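Local coordinates for Glyoxalase/bleomycin resistance protein/dioxygenase (Alicyclobacillus acidocaldarius subsp. acidocaldarius, PDB 3RRI) that is a metal-binding protein of the glyoxalase/bleomycin resistance/dioxygenase superfamily and may act as a dioxygenase, at residues Glu22-Phe26 with Tyr27-Leu31. Residues are numbered along the deposited sequence; the frame is centred on the assembly and turned at random.
Sequences EAYDF and YVTKL
Tyr27 N donates to Ala23 O at 2.8 Å in a nearly straight alpha-helical bond, and from here helix 20-30 illustrates how an alpha-helix widens into a pi-type turn. The switch falls on Tyr24 O, which accepts Val28 N and, weakly, Thr29 N at 3.3 Å. Beyond it the bonds span five residues: Lys30 N reaches Asp25 O at 3.0 Å and Leu31 N reaches Phe26 O. This helix packs against the strands of one beta-alpha-beta-beta-beta module of the vicinal oxygen chelate fold.

Phe26 and Tyr27, adjacent in the chain, stack edge to face. Phe26, its CG anti to the backbone N (chi1 -179°), turns a ring edge onto the face of Tyr27 in this T-shaped pair, planes at 75° and CD2 3.5 Å above the centre of the tyrosine ring. The Tyr27 hydroxyl bonds to Asp117, while its ring lies against Ile15, Leu45 and Leu52 of the sheet. On another side of the helix Val28 CB makes a CH-pi contact over one face of Tyr24, 4.0 Å from the centroid; Leu35 and Ala36 of a neighbouring subunit pack on this pair.

Water links the hydroxyls of Tyr24 and Thr29: a single molecule lies 2.7 Å from Tyr24 OH and 2.8 Å from Thr29 OG1.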
ATOM      1  N   GLU A  22      23.470  15.154 -25.357  1.00 24.15           N
ATOM      2  CA  GLU A  22      23.636  16.200 -24.349  1.00 24.03           C
ATOM      3  C   GLU A  22      22.521  16.106 -23.294  1.00 24.10           C
ATOM      4  O   GLU A  22      22.740  16.333 -22.109  1.00 23.36           O
ATOM      5  CB  GLU A  22      23.603  17.553 -25.047  1.00 24.44           C
ATOM      6  CG  GLU A  22      23.798  18.770 -24.167  1.00 25.42           C
ATOM      7  CD  GLU A  22      23.636  20.054 -24.939  1.00 28.66           C
ATOM      8  OE1 GLU A  22      22.663  20.156 -25.729  1.00 27.43           O
ATOM      9  OE2 GLU A  22      24.458  20.987 -24.745  1.00 29.70           O
ATOM     10  N   ALA A  23      21.310  15.766 -23.735  1.00 23.32           N
ATOM     11  CA  ALA A  23      20.182  15.577 -22.833  1.00 22.44           C
ATOM     12  C   ALA A  23      20.375  14.352 -21.921  1.00 21.65           C
ATOM     13  O   ALA A  23      20.040  14.390 -20.721  1.00 22.05           O
ATOM     14  CB  ALA A  23      18.910  15.402 -23.654  1.00 21.99           C
ATOM     15  N   TYR A  24      20.865  13.255 -22.498  1.00 21.21           N
ATOM     16  CA  TYR A  24      21.299  12.089 -21.731  1.00 21.53           C
ATOM     17  C   TYR A  24      22.304  12.453 -20.632  1.00 21.65           C
ATOM     18  O   TYR A  24      22.130  12.046 -19.489  1.00 21.26           O
ATOM     19  CB  TYR A  24      21.884  11.003 -22.654  1.00 21.93           C
ATOM     20  CG  TYR A  24      22.503   9.852 -21.900  1.00 23.20           C
ATOM     21  CD1 TYR A  24      21.759   8.743 -21.543  1.00 25.22           C
ATOM     22  CD2 TYR A  24      23.844   9.881 -21.511  1.00 20.84           C
ATOM     23  CE1 TYR A  24      22.318   7.698 -20.844  1.00 23.65           C
ATOM     24  CE2 TYR A  24      24.423   8.830 -20.818  1.00 22.80           C
ATOM     25  CZ  TYR A  24      23.661   7.729 -20.484  1.00 23.71           C
ATOM     26  OH  TYR A  24      24.261   6.704 -19.775  1.00 27.68           O
ATOM     27  N   ASP A  25      23.333  13.217 -21.001  0.63 22.17           N
ATOM     28  CA  ASP A  25      24.384  13.644 -20.057  0.63 22.77           C
ATOM     29  C   ASP A  25      23.758  14.399 -18.882  0.63 22.01           C
ATOM     30  O   ASP A  25      24.130  14.190 -17.721  0.63 22.64           O
ATOM     31  CB  ASP A  25      25.411  14.550 -20.763  0.63 22.81           C
ATOM     32  CG  ASP A  25      26.233  13.821 -21.850  0.63 24.64           C
ATOM     33  OD1 ASP A  25      26.213  12.565 -21.942  0.63 25.30           O
ATOM     34  OD2 ASP A  25      26.920  14.539 -22.624  0.63 26.98           O
ATOM     35  N   PHE A  26      22.774  15.247 -19.171  1.00 21.46           N
ATOM     36  CA  PHE A  26      22.137  16.047 -18.153  1.00 20.50           C
ATOM     37  C   PHE A  26      21.229  15.178 -17.277  1.00 20.88           C
ATOM     38  O   PHE A  26      21.350  15.147 -16.048  1.00 20.53           O
ATOM     39  CB  PHE A  26      21.339  17.183 -18.772  1.00 21.51           C
ATOM     40  CG  PHE A  26      20.684  18.067 -17.767  1.00 19.77           C
ATOM     41  CD1 PHE A  26      21.392  19.149 -17.217  1.00 19.93           C
ATOM     42  CD2 PHE A  26      19.371  17.827 -17.319  1.00 20.27           C
ATOM     43  CE1 PHE A  26      20.802  19.942 -16.271  1.00 19.43           C
ATOM     44  CE2 PHE A  26      18.777  18.621 -16.390  1.00 20.91           C
ATOM     45  CZ  PHE A  26      19.503  19.688 -15.838  1.00 20.40           C
ATOM     46  N   TYR A  27      20.264  14.504 -17.898  1.00 19.74           N
ATOM     47  CA  TYR A  27      19.222  13.845 -17.139  1.00 19.49           C
ATOM     48  C   TYR A  27      19.655  12.538 -16.482  1.00 18.27           C
ATOM     49  O   TYR A  27      19.197  12.227 -15.412  1.00 19.20           O
ATOM     50  CB  TYR A  27      17.979  13.573 -18.019  1.00 18.65           C
ATOM     51  CG  TYR A  27      17.203  14.842 -18.243  1.00 17.02           C
ATOM     52  CD1 TYR A  27      16.405  15.366 -17.241  1.00 16.87           C
ATOM     53  CD2 TYR A  27      17.307  15.576 -19.447  1.00 15.91           C
ATOM     54  CE1 TYR A  27      15.733  16.558 -17.397  1.00 15.81           C
ATOM     55  CE2 TYR A  27      16.646  16.803 -19.605  1.00 15.33           C
ATOM     56  CZ  TYR A  27      15.845  17.294 -18.582  1.00 14.69           C
ATOM     57  OH  TYR A  27      15.171  18.468 -18.720  1.00 18.37           O
ATOM     58  N   VAL A  28      20.477  11.761 -17.164  1.00 19.00           N
ATOM     59  CA  VAL A  28      20.898  10.463 -16.671  1.00 19.46           C
ATOM     60  C   VAL A  28      22.199  10.636 -15.886  1.00 21.08           C
ATOM     61  O   VAL A  28      22.219  10.448 -14.673  1.00 21.59           O
ATOM     62  CB  VAL A  28      21.070   9.443 -17.797  1.00 19.69           C
ATOM     63  CG1 VAL A  28      21.579   8.137 -17.266  1.00 19.78           C
ATOM     64  CG2 VAL A  28      19.728   9.231 -18.573  1.00 21.44           C
ATOM     65  N   THR A  29      23.267  11.032 -16.553  1.00 22.10           N
ATOM     66  CA  THR A  29      24.565  11.032 -15.890  1.00 22.42           C
ATOM     67  C   THR A  29      24.602  11.980 -14.699  1.00 22.41           C
ATOM     68  O   THR A  29      25.062  11.584 -13.621  1.00 23.01           O
ATOM     69  CB  THR A  29      25.703  11.402 -16.846  1.00 22.70           C
ATOM     70  OG1 THR A  29      25.689  10.520 -17.981  1.00 24.04           O
ATOM     71  CG2 THR A  29      27.079  11.256 -16.142  1.00 24.46           C
ATOM     72  N   LYS A  30      24.139  13.211 -14.867  1.00 21.96           N
ATOM     73  CA  LYS A  30      24.200  14.153 -13.742  1.00 22.04           C
ATOM     74  C   LYS A  30      22.983  14.068 -12.848  1.00 21.15           C
ATOM     75  O   LYS A  30      23.123  13.904 -11.643  1.00 20.33           O
ATOM     76  CB  LYS A  30      24.391  15.586 -14.212  1.00 22.20           C
ATOM     77  CG  LYS A  30      25.747  15.851 -14.863  1.00 26.41           C
ATOM     78  CD  LYS A  30      25.659  16.842 -15.989  1.00 32.76           C
ATOM     79  CE  LYS A  30      25.016  18.137 -15.570  1.00 34.16           C
ATOM     80  NZ  LYS A  30      25.243  19.192 -16.619  1.00 37.67           N
ATOM     81  N   LEU A  31      21.770  14.172 -13.391  1.00 18.93           N
ATOM     82  CA  LEU A  31      20.605  14.249 -12.505  1.00 18.98           C
ATOM     83  C   LEU A  31      20.212  12.893 -11.844  1.00 18.37           C
ATOM     84  O   LEU A  31      19.501  12.844 -10.829  1.00 18.54           O
ATOM     85  CB  LEU A  31      19.393  14.884 -13.210  1.00 18.72           C
ATOM     86  CG  LEU A  31      18.212  15.356 -12.363  1.00 18.83           C
ATOM     87  CD1 LEU A  31      18.593  16.494 -11.379  1.00 20.84           C
ATOM     88  CD2 LEU A  31      17.085  15.810 -13.275  1.00 20.22           C
TER
HETATM   89  O   HOH W   1      25.857   7.774 -17.815  1.00 31.17           O
HETATM   90  O   HOH W   2      27.230  11.340 -19.866  1.00 29.25           O